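Uncharacterized protein (PDB 2Q3L) is of unknown function but has a SpoIIAA-like fold of the STAS clan and may bind a ligand or associate with membranes. Local coordinates at residues G12-Q17 / Y21-A26; A89-G94 / R119-W124; E33-M38 / L75-K80. One frame throughout, in Å; residues are numbered along the deposited sequence.

Contact 1: G12-Q17 / Y21-A26; sequences GIERSQ and YLAFKA
The N-terminal beta hairpin of the SpoIIAA-like fold brings Gly-12, Ile-13 and Glu-14 against Ala-23, Leu-22 and Tyr-21, joining the outermost strand 7-16 to strand 19-30. Gly-12 with Ala-23 and Glu-14 with Tyr-21 are antiparallel hydrogen-bonded pairs; Ile-13 with Leu-22, between them, is a non-hydrogen-bonded pair, its CA atoms 4.6 Å apart. Ala-23 N reaches Gly-12 O at 2.8 Å, nearly straight at 168°. The axes of the segments 12-16 and 21-26 make 122°, consistent with a strongly twisted hairpin.

On the face carrying Glu-14, Tyr-21 and Ala-23, the tyrosine CG sits between its backbone N and carbonyl carbon (chi1 62°), which sets the ring under Glu-14 CB, a CH-pi contact over the face, 3.7 Å from the centroid. Ser-16 N comes to the ring edge instead. On the other face, Ile-13 CG1 meets Leu-22 CD1 at 3.7 Å.

In this one of two modelled glutamate conformers, OE1 accepts a hydrogen bond from Tyr-21 OH, but the 2.5 Å separation is doubtfully short. The same OE1 forms a salt bridge with Lys-118; if this conformer prevails, ammonium and phenol would probably favour an ionised glutamate.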
loop_
_atom_site.group_PDB
_atom_site.type_symbol
_atom_site.label_atom_id
_atom_site.label_comp_id
_atom_site.label_asym_id
_atom_site.label_seq_id
_atom_site.Cartn_x
_atom_site.Cartn_y
_atom_site.Cartn_z
ATOM N N GLY A 12 13.527 -14.887 7.489
ATOM C CA GLY A 12 14.700 -15.368 8.174
ATOM C C GLY A 12 15.012 -16.790 7.768
ATOM O O GLY A 12 14.226 -17.411 7.085
ATOM N N ILE A 13 16.166 -17.293 8.189
ATOM C CA ILE A 13 16.546 -18.654 7.930
ATOM C C ILE A 13 16.505 -19.322 9.290
ATOM O O ILE A 13 17.134 -18.838 10.217
ATOM C CB ILE A 13 17.850 -18.764 7.163
ATOM C CG1 ILE A 13 17.591 -18.184 5.755
ATOM C CG2 ILE A 13 18.279 -20.243 7.098
ATOM C CD1 ILE A 13 18.843 -17.969 4.924
ATOM N N GLU A 14 15.661 -20.359 9.407
ATOM C CA GLU A 14 15.434 -21.092 10.651
ATOM C C GLU A 14 15.953 -22.535 10.540
ATOM O O GLU A 14 16.291 -23.024 9.461
ATOM C CB GLU A 14 13.927 -21.073 11.062
ATOM C CG GLU A 14 13.371 -19.687 11.526
ATOM C CD GLU A 14 12.001 -19.705 12.286
ATOM O OE1 GLU A 14 11.095 -20.542 12.049
ATOM O OE2 GLU A 14 11.819 -18.814 13.136
ATOM N N ARG A 15 16.010 -23.199 11.680
ATOM C CA ARG A 15 16.461 -24.578 11.773
ATOM C C ARG A 15 15.409 -25.463 12.413
ATOM O O ARG A 15 14.740 -25.028 13.319
ATOM C CB ARG A 15 17.688 -24.574 12.652
ATOM C CG ARG A 15 18.243 -25.875 13.025
ATOM C CD ARG A 15 19.481 -25.587 13.811
ATOM N NE ARG A 15 20.040 -26.797 14.380
ATOM C CZ ARG A 15 21.262 -26.872 14.908
ATOM N NH1 ARG A 15 22.070 -25.810 14.929
ATOM N NH2 ARG A 15 21.691 -28.023 15.401
ATOM N N SER A 16 15.287 -26.689 11.902
ATOM C CA SER A 16 14.491 -27.754 12.499
ATOM C C SER A 16 15.367 -29.009 12.505
ATOM O O SER A 16 15.512 -29.699 11.488
ATOM C CB SER A 16 13.196 -28.024 11.732
ATOM O OG SER A 16 12.511 -29.082 12.395
ATOM N N GLN A 17 15.954 -29.315 13.655
ATOM C CA GLN A 17 16.832 -30.492 13.768
ATOM C C GLN A 17 18.078 -30.255 12.926
ATOM O O GLN A 17 18.758 -29.277 13.172
ATOM C CB GLN A 17 16.076 -31.788 13.429
ATOM C CG GLN A 17 14.931 -32.056 14.420
ATOM C CD GLN A 17 14.119 -33.304 14.115
ATOM O OE1 GLN A 17 14.327 -34.353 14.741
ATOM N NE2 GLN A 17 13.186 -33.201 13.159
ATOM N N TYR A 21 15.641 -23.967 6.892
ATOM C CA TYR A 21 14.534 -23.652 6.010
ATOM C C TYR A 21 14.376 -22.143 6.012
ATOM O O TYR A 21 14.792 -21.457 6.952
ATOM C CB TYR A 21 13.216 -24.365 6.410
ATOM C CG TYR A 21 12.671 -24.005 7.770
ATOM C CD1 TYR A 21 13.102 -24.677 8.921
ATOM C CD2 TYR A 21 11.731 -23.005 7.919
ATOM C CE1 TYR A 21 12.599 -24.343 10.189
ATOM C CE2 TYR A 21 11.224 -22.659 9.170
ATOM C CZ TYR A 21 11.657 -23.323 10.296
ATOM O OH TYR A 21 11.151 -22.960 11.531
ATOM N N LEU A 22 13.783 -21.644 4.937
ATOM C CA LEU A 22 13.543 -20.237 4.762
ATOM C C LEU A 22 12.174 -19.953 5.367
ATOM O O LEU A 22 11.220 -20.672 5.100
ATOM C CB LEU A 22 13.635 -19.895 3.273
ATOM C CG LEU A 22 13.592 -18.439 2.878
ATOM C CD1 LEU A 22 14.670 -17.656 3.570
ATOM C CD2 LEU A 22 13.660 -18.277 1.324
ATOM N N ALA A 23 12.105 -18.953 6.246
ATOM C CA ALA A 23 10.869 -18.644 6.957
ATOM C C ALA A 23 10.403 -17.262 6.643
ATOM O O ALA A 23 11.202 -16.309 6.616
ATOM C CB ALA A 23 11.063 -18.780 8.477
ATOM N N PHE A 24 9.102 -17.160 6.411
ATOM C CA PHE A 24 8.439 -15.892 6.174
ATOM C C PHE A 24 7.268 -15.801 7.114
ATOM O O PHE A 24 6.634 -16.807 7.462
ATOM C CB PHE A 24 7.840 -15.815 4.772
ATOM C CG PHE A 24 8.823 -16.014 3.667
ATOM C CD1 PHE A 24 9.177 -17.278 3.281
ATOM C CD2 PHE A 24 9.340 -14.918 2.975
ATOM C CE1 PHE A 24 10.069 -17.463 2.256
ATOM C CE2 PHE A 24 10.231 -15.087 1.933
ATOM C CZ PHE A 24 10.598 -16.364 1.576
ATOM N N LYS A 25 6.951 -14.577 7.491
ATOM C CA LYS A 25 5.773 -14.307 8.275
ATOM C C LYS A 25 5.225 -13.007 7.726
ATOM O O LYS A 25 5.855 -11.953 7.859
ATOM C CB LYS A 25 6.027 -14.204 9.780
ATOM C CG LYS A 25 4.701 -13.990 10.500
ATOM C CD LYS A 25 4.799 -13.781 11.962
ATOM C CE LYS A 25 3.352 -13.751 12.516
ATOM N NZ LYS A 25 3.336 -13.534 13.933
ATOM N N ALA A 26 4.049 -13.110 7.116
ATOM C CA ALA A 26 3.374 -12.008 6.466
ATOM C C ALA A 26 2.260 -11.490 7.387
ATOM O O ALA A 26 1.374 -12.246 7.809
ATOM C CB ALA A 26 2.813 -12.479 5.174
#

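Contact 2: A89-G94 / R119-W124; sequences AIIGQG and RDALDW
Ala-89 and Ala-121 meet through their methyl groups in a contact of apolar side chains between strand 85-91 and the C-terminal helix 118-125. The two CB atoms are 4.0 Å apart, and their residues also make the nearest CA pair, at 5.9 Å. Ile-91 adds a second aliphatic contact, its CD1 lying 4.0 Å from Ala-121 CB. With CG1 beside the backbone N (chi1 -63°) and the chain extended to CD1, the isoleucine brings its longer branch to the helix, and one methyl of Ala-121 thus serves two strand residues.

The aromatic part is an edge approach. A chi1 of 170° swings the indole of Trp-124 away from the backbone N, and its CZ3 comes within 3.9 Å of Ala-89 N, which lies near the ring plane, and within 4.1 Å of Ala-89 CB.

As for the backbones, the segment axes run almost exactly antiparallel, 176° apart, at a separation of 8.8 Å. Phe-115 of the neighbouring strand 111-115 touches both alanines, so the helix packs on the parallel part of the mixed sheet, as part of the SpoIIAA-like alpha/beta fold. The small methyls are consistent with this close approach, and cohesion across the two segments rests on van der Waals packing.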
loop_
_atom_site.group_PDB
_atom_site.type_symbol
_atom_site.label_atom_id
_atom_site.label_comp_id
_atom_site.label_asym_id
_atom_site.label_seq_id
_atom_site.Cartn_x
_atom_site.Cartn_y
_atom_site.Cartn_z
ATOM N N ALA A 89 5.492 -24.920 2.871
ATOM C CA ALA A 89 4.474 -25.140 3.897
ATOM C C ALA A 89 3.777 -23.825 4.195
ATOM O O ALA A 89 4.434 -22.882 4.541
ATOM C CB ALA A 89 5.118 -25.636 5.171
ATOM N N ILE A 90 2.449 -23.791 4.086
ATOM C CA ILE A 90 1.691 -22.624 4.454
ATOM C C ILE A 90 1.030 -22.837 5.805
ATOM O O ILE A 90 0.335 -23.790 5.991
ATOM C CB ILE A 90 0.591 -22.334 3.440
ATOM C CG1 ILE A 90 1.188 -22.233 2.020
ATOM C CG2 ILE A 90 -0.149 -21.068 3.810
ATOM C CD1 ILE A 90 2.224 -21.197 1.861
ATOM N N ILE A 91 1.239 -21.918 6.730
ATOM C CA ILE A 91 0.656 -21.986 8.057
ATOM C C ILE A 91 -0.409 -20.922 8.173
ATOM O O ILE A 91 -0.119 -19.741 8.075
ATOM C CB ILE A 91 1.722 -21.805 9.137
ATOM C CG1 ILE A 91 2.701 -22.963 9.021
ATOM C CG2 ILE A 91 1.097 -21.797 10.548
ATOM C CD1 ILE A 91 3.685 -23.038 10.121
ATOM N N GLY A 92 -1.652 -21.347 8.347
ATOM C CA GLY A 92 -2.747 -20.400 8.497
ATOM C C GLY A 92 -3.901 -21.021 9.250
ATOM O O GLY A 92 -3.714 -21.947 10.026
ATOM N N GLN A 93 -5.094 -20.506 9.038
ATOM C CA GLN A 93 -6.253 -21.029 9.709
ATOM C C GLN A 93 -7.396 -21.071 8.749
ATOM O O GLN A 93 -7.596 -20.129 7.981
ATOM C CB GLN A 93 -6.630 -20.106 10.880
ATOM N N GLY A 94 -8.161 -22.147 8.792
ATOM C CA GLY A 94 -9.399 -22.235 8.014
ATOM C C GLY A 94 -9.295 -22.872 6.645
ATOM O O GLY A 94 -8.228 -22.910 6.030
ATOM N N ARG A 119 4.589 -27.514 14.030
ATOM C CA ARG A 119 5.328 -28.783 14.188
ATOM C C ARG A 119 4.951 -29.822 13.099
ATOM O O ARG A 119 5.805 -30.532 12.572
ATOM C CB ARG A 119 5.156 -29.336 15.615
ATOM N N ASP A 120 3.669 -29.930 12.774
ATOM C CA ASP A 120 3.271 -30.747 11.627
ATOM C C ASP A 120 3.881 -30.243 10.317
ATOM O O ASP A 120 4.317 -31.037 9.496
ATOM C CB ASP A 120 1.768 -30.723 11.438
ATOM C CG ASP A 120 1.036 -31.678 12.345
ATOM O OD1 ASP A 120 1.571 -32.742 12.705
ATOM O OD2 ASP A 120 -0.131 -31.375 12.650
ATOM N N ALA A 121 3.856 -28.922 10.107
ATOM C CA ALA A 121 4.366 -28.337 8.882
ATOM C C ALA A 121 5.854 -28.625 8.761
ATOM O O ALA A 121 6.333 -29.089 7.717
ATOM C CB ALA A 121 4.122 -26.857 8.871
ATOM N N LEU A 122 6.588 -28.385 9.838
ATOM C CA LEU A 122 8.036 -28.637 9.812
ATOM C C LEU A 122 8.398 -30.079 9.654
ATOM O O LEU A 122 9.448 -30.358 9.120
ATOM C CB LEU A 122 8.748 -28.073 11.049
ATOM C CG LEU A 122 8.724 -26.550 11.065
ATOM C CD1 LEU A 122 9.428 -26.027 12.296
ATOM C CD2 LEU A 122 9.364 -25.996 9.808
ATOM N N ASP A 123 7.566 -30.992 10.145
ATOM C CA ASP A 123 7.819 -32.396 9.982
ATOM C C ASP A 123 7.742 -32.772 8.493
ATOM O O ASP A 123 8.571 -33.536 7.995
ATOM C CB ASP A 123 6.781 -33.202 10.790
ATOM C CG ASP A 123 6.958 -34.701 10.641
ATOM O OD1 ASP A 123 8.071 -35.146 10.285
ATOM O OD2 ASP A 123 5.982 -35.443 10.862
ATOM N N TRP A 124 6.739 -32.239 7.798
ATOM C CA TRP A 124 6.537 -32.495 6.365
ATOM C C TRP A 124 7.554 -31.724 5.518
ATOM O O TRP A 124 8.082 -32.235 4.517
ATOM C CB TRP A 124 5.106 -32.117 5.954
ATOM C CG TRP A 124 4.860 -32.123 4.486
ATOM C CD1 TRP A 124 4.452 -33.174 3.726
ATOM C CD2 TRP A 124 4.979 -31.000 3.588
ATOM N NE1 TRP A 124 4.330 -32.791 2.410
ATOM C CE2 TRP A 124 4.654 -31.459 2.301
ATOM C CE3 TRP A 124 5.326 -29.655 3.755
ATOM C CZ2 TRP A 124 4.673 -30.611 1.179
ATOM C CZ3 TRP A 124 5.322 -28.832 2.668
ATOM C CH2 TRP A 124 4.998 -29.305 1.389
#

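Contact 3: E33-M38 / L75-K80; sequences EDYEQM and LKLGLK
This is a small, buried side-chain contact between two helices, 32-45 and 68-81, in which Leu-77 reaches across to Tyr-35 and Met-38. The backbones stay well apart: the nearest CA atoms, those of Tyr-35 and Leu-77, are 9.1 Å from each other, and only 92 Å² is buried in total. A single methyl does the touching on one side. Leu-77 CD1 lies 3.8 Å from Tyr-35 CD2, in the plane of the phenol ring and therefore at its edge.

The same methyl is 4.0 Å from CE of Met-38, a selenomethionine in this crystal. That side chain starts anti to its backbone N (chi1 -180°) and then bends at both following torsions, which turns its terminal methyl toward the leucine; the selenomethionine and the leucine lie alongside each other, pointing opposite ways. Tyr-35 and Met-38 stand three residues apart on their helix, so Leu-77 meets neighbouring positions of one helical face.

Beyond the leucine, the tyrosine packs on Ala-70, Asp-73 and Asp-74, while its OH hydrogen-bonds a methylpentanediol molecule, probably from the crystallisation liquor, that may mark a pocket. The helices thus meet through side chains, with Tyr-35 and Met-38 also touching Ile-9 of sheet strand 7-16, consistent with the SpoIIAA-like alpha/beta fold.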
loop_
_atom_site.group_PDB
_atom_site.type_symbol
_atom_site.label_atom_id
_atom_site.label_comp_id
_atom_site.label_asym_id
_atom_site.label_seq_id
_atom_site.Cartn_x
_atom_site.Cartn_y
_atom_site.Cartn_z
ATOM N N GLU A 33 6.337 -1.482 -0.705
ATOM C CA GLU A 33 7.475 -1.121 0.114
ATOM C C GLU A 33 7.883 -2.325 0.965
ATOM O O GLU A 33 9.056 -2.528 1.163
ATOM C CB GLU A 33 7.184 0.093 0.981
ATOM C CG GLU A 33 6.978 1.412 0.180
ATOM C CD GLU A 33 5.720 1.460 -0.783
ATOM O OE1 GLU A 33 4.656 0.838 -0.482
ATOM O OE2 GLU A 33 5.798 2.156 -1.843
ATOM N N ASP A 34 6.928 -3.143 1.405
ATOM C CA ASP A 34 7.246 -4.363 2.174
ATOM C C ASP A 34 7.991 -5.364 1.308
ATOM O O ASP A 34 8.939 -5.974 1.805
ATOM C CB ASP A 34 5.988 -5.016 2.798
ATOM C CG ASP A 34 5.283 -4.106 3.798
ATOM O OD1 ASP A 34 5.928 -3.159 4.305
ATOM O OD2 ASP A 34 4.083 -4.319 4.040
ATOM N N TYR A 35 7.541 -5.568 0.052
ATOM C CA TYR A 35 8.232 -6.461 -0.885
ATOM C C TYR A 35 9.611 -5.924 -1.232
ATOM O O TYR A 35 10.551 -6.688 -1.394
ATOM C CB TYR A 35 7.386 -6.761 -2.137
ATOM C CG TYR A 35 6.378 -7.839 -1.854
ATOM C CD1 TYR A 35 5.144 -7.537 -1.259
ATOM C CD2 TYR A 35 6.697 -9.170 -2.063
ATOM C CE1 TYR A 35 4.209 -8.574 -0.906
ATOM C CE2 TYR A 35 5.773 -10.204 -1.746
ATOM C CZ TYR A 35 4.538 -9.883 -1.163
ATOM O OH TYR A 35 3.653 -10.879 -0.857
ATOM N N GLU A 36 9.726 -4.617 -1.379
ATOM C CA GLU A 36 11.009 -4.009 -1.578
ATOM C C GLU A 36 11.985 -4.229 -0.432
ATOM O O GLU A 36 13.132 -4.456 -0.694
ATOM C CB GLU A 36 10.871 -2.493 -1.794
ATOM C CG GLU A 36 10.463 -2.130 -3.157
ATOM C CD GLU A 36 10.555 -0.636 -3.372
ATOM O OE1 GLU A 36 10.193 0.116 -2.434
ATOM O OE2 GLU A 36 10.988 -0.226 -4.481
ATOM N N GLN A 37 11.545 -4.093 0.820
ATOM C CA GLN A 37 12.409 -4.329 1.976
ATOM C C GLN A 37 12.893 -5.777 2.072
ATOM O O GLN A 37 14.006 -6.062 2.497
ATOM C CB GLN A 37 11.686 -4.054 3.289
ATOM C CG GLN A 37 11.439 -2.604 3.651
ATOM C CD GLN A 37 10.601 -2.472 4.957
ATOM O OE1 GLN A 37 10.719 -3.287 5.900
ATOM N NE2 GLN A 37 9.740 -1.451 4.992
HETATM N N MSE A 38 12.042 -6.688 1.670
HETATM C CA MSE A 38 12.319 -8.125 1.798
HETATM C C MSE A 38 13.132 -8.740 0.646
HETATM O O MSE A 38 13.728 -9.822 0.793
HETATM C CB MSE A 38 10.937 -8.824 1.955
HETATM C CG MSE A 38 10.954 -10.345 2.107
HETATM SE SE MSE A 38 10.865 -11.200 0.344
HETATM C CE MSE A 38 8.956 -11.434 0.093
ATOM N N LEU A 75 3.893 -12.024 -7.500
ATOM C CA LEU A 75 3.913 -12.858 -8.697
ATOM C C LEU A 75 5.266 -12.799 -9.396
ATOM O O LEU A 75 5.758 -13.812 -9.897
ATOM C CB LEU A 75 2.787 -12.471 -9.646
ATOM C CG LEU A 75 2.660 -13.197 -10.981
ATOM C CD1 LEU A 75 2.569 -14.710 -10.748
ATOM C CD2 LEU A 75 1.440 -12.654 -11.681
ATOM N N LYS A 76 5.848 -11.607 -9.432
ATOM C CA LYS A 76 7.196 -11.383 -10.012
ATOM C C LYS A 76 8.253 -12.203 -9.279
ATOM O O LYS A 76 9.108 -12.818 -9.904
ATOM C CB LYS A 76 7.524 -9.919 -9.957
ATOM C CG LYS A 76 8.962 -9.589 -10.215
ATOM C CD LYS A 76 9.166 -8.079 -10.285
ATOM C CE LYS A 76 10.595 -7.755 -10.864
ATOM N NZ LYS A 76 10.858 -6.398 -11.523
ATOM N N LEU A 77 8.189 -12.226 -7.944
ATOM C CA LEU A 77 9.088 -13.052 -7.167
ATOM C C LEU A 77 8.826 -14.531 -7.458
ATOM O O LEU A 77 9.772 -15.275 -7.618
ATOM C CB LEU A 77 9.020 -12.741 -5.655
ATOM C CG LEU A 77 9.561 -11.354 -5.298
ATOM C CD1 LEU A 77 9.461 -11.091 -3.828
ATOM C CD2 LEU A 77 10.980 -11.158 -5.770
ATOM N N GLY A 78 7.576 -14.963 -7.595
ATOM C CA GLY A 78 7.311 -16.375 -7.938
ATOM C C GLY A 78 7.853 -16.813 -9.302
ATOM O O GLY A 78 8.423 -17.916 -9.461
ATOM N N LEU A 79 7.697 -15.943 -10.295
ATOM C CA LEU A 79 8.176 -16.209 -11.637
ATOM C C LEU A 79 9.686 -16.263 -11.655
ATOM O O LEU A 79 10.291 -17.074 -12.408
ATOM C CB LEU A 79 7.670 -15.142 -12.589
ATOM C CG LEU A 79 6.187 -15.259 -12.950
ATOM C CD1 LEU A 79 5.714 -13.958 -13.546
ATOM C CD2 LEU A 79 5.971 -16.412 -13.915
ATOM N N LYS A 80 10.293 -15.445 -10.797
ATOM C CA LYS A 80 11.778 -15.351 -10.742
ATOM C C LYS A 80 12.458 -16.389 -9.905
ATOM O O LYS A 80 13.521 -16.851 -10.296
ATOM C CB LYS A 80 12.206 -14.008 -10.240
ATOM C CG LYS A 80 11.777 -12.916 -11.276
ATOM C CD LYS A 80 12.320 -11.577 -10.855
ATOM C CE LYS A 80 12.342 -10.610 -11.989
ATOM N NZ LYS A 80 12.927 -9.358 -11.509
#

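Contacts 1 and 2 adjoin, their centres about 12 Å apart: Leu-122 CD2 packs on Tyr-21 CZ at 3.6 Å, so the C-terminal helix meets the hairpin as well as strand 85-91. Contact 3 is joined to contact 1 by Phe-24 CE2, 4.2 Å from Met-38 SE, across a centre distance of about 17 Å. Contacts 2 and 3 lie on opposite sides of the chain's centre, with nearest atoms about 11 Å apart, and contact 1 touches both. Two bound species lie near contacts 2 and 3. The Trp-124 side chain is about 9 Å from the sodium ion at Asn-105, Thr-108 and Gly-110, whereas Tyr-35 OH of contact 3 hydrogen-bonds the methylpentanediol, probably a crystallisation additive.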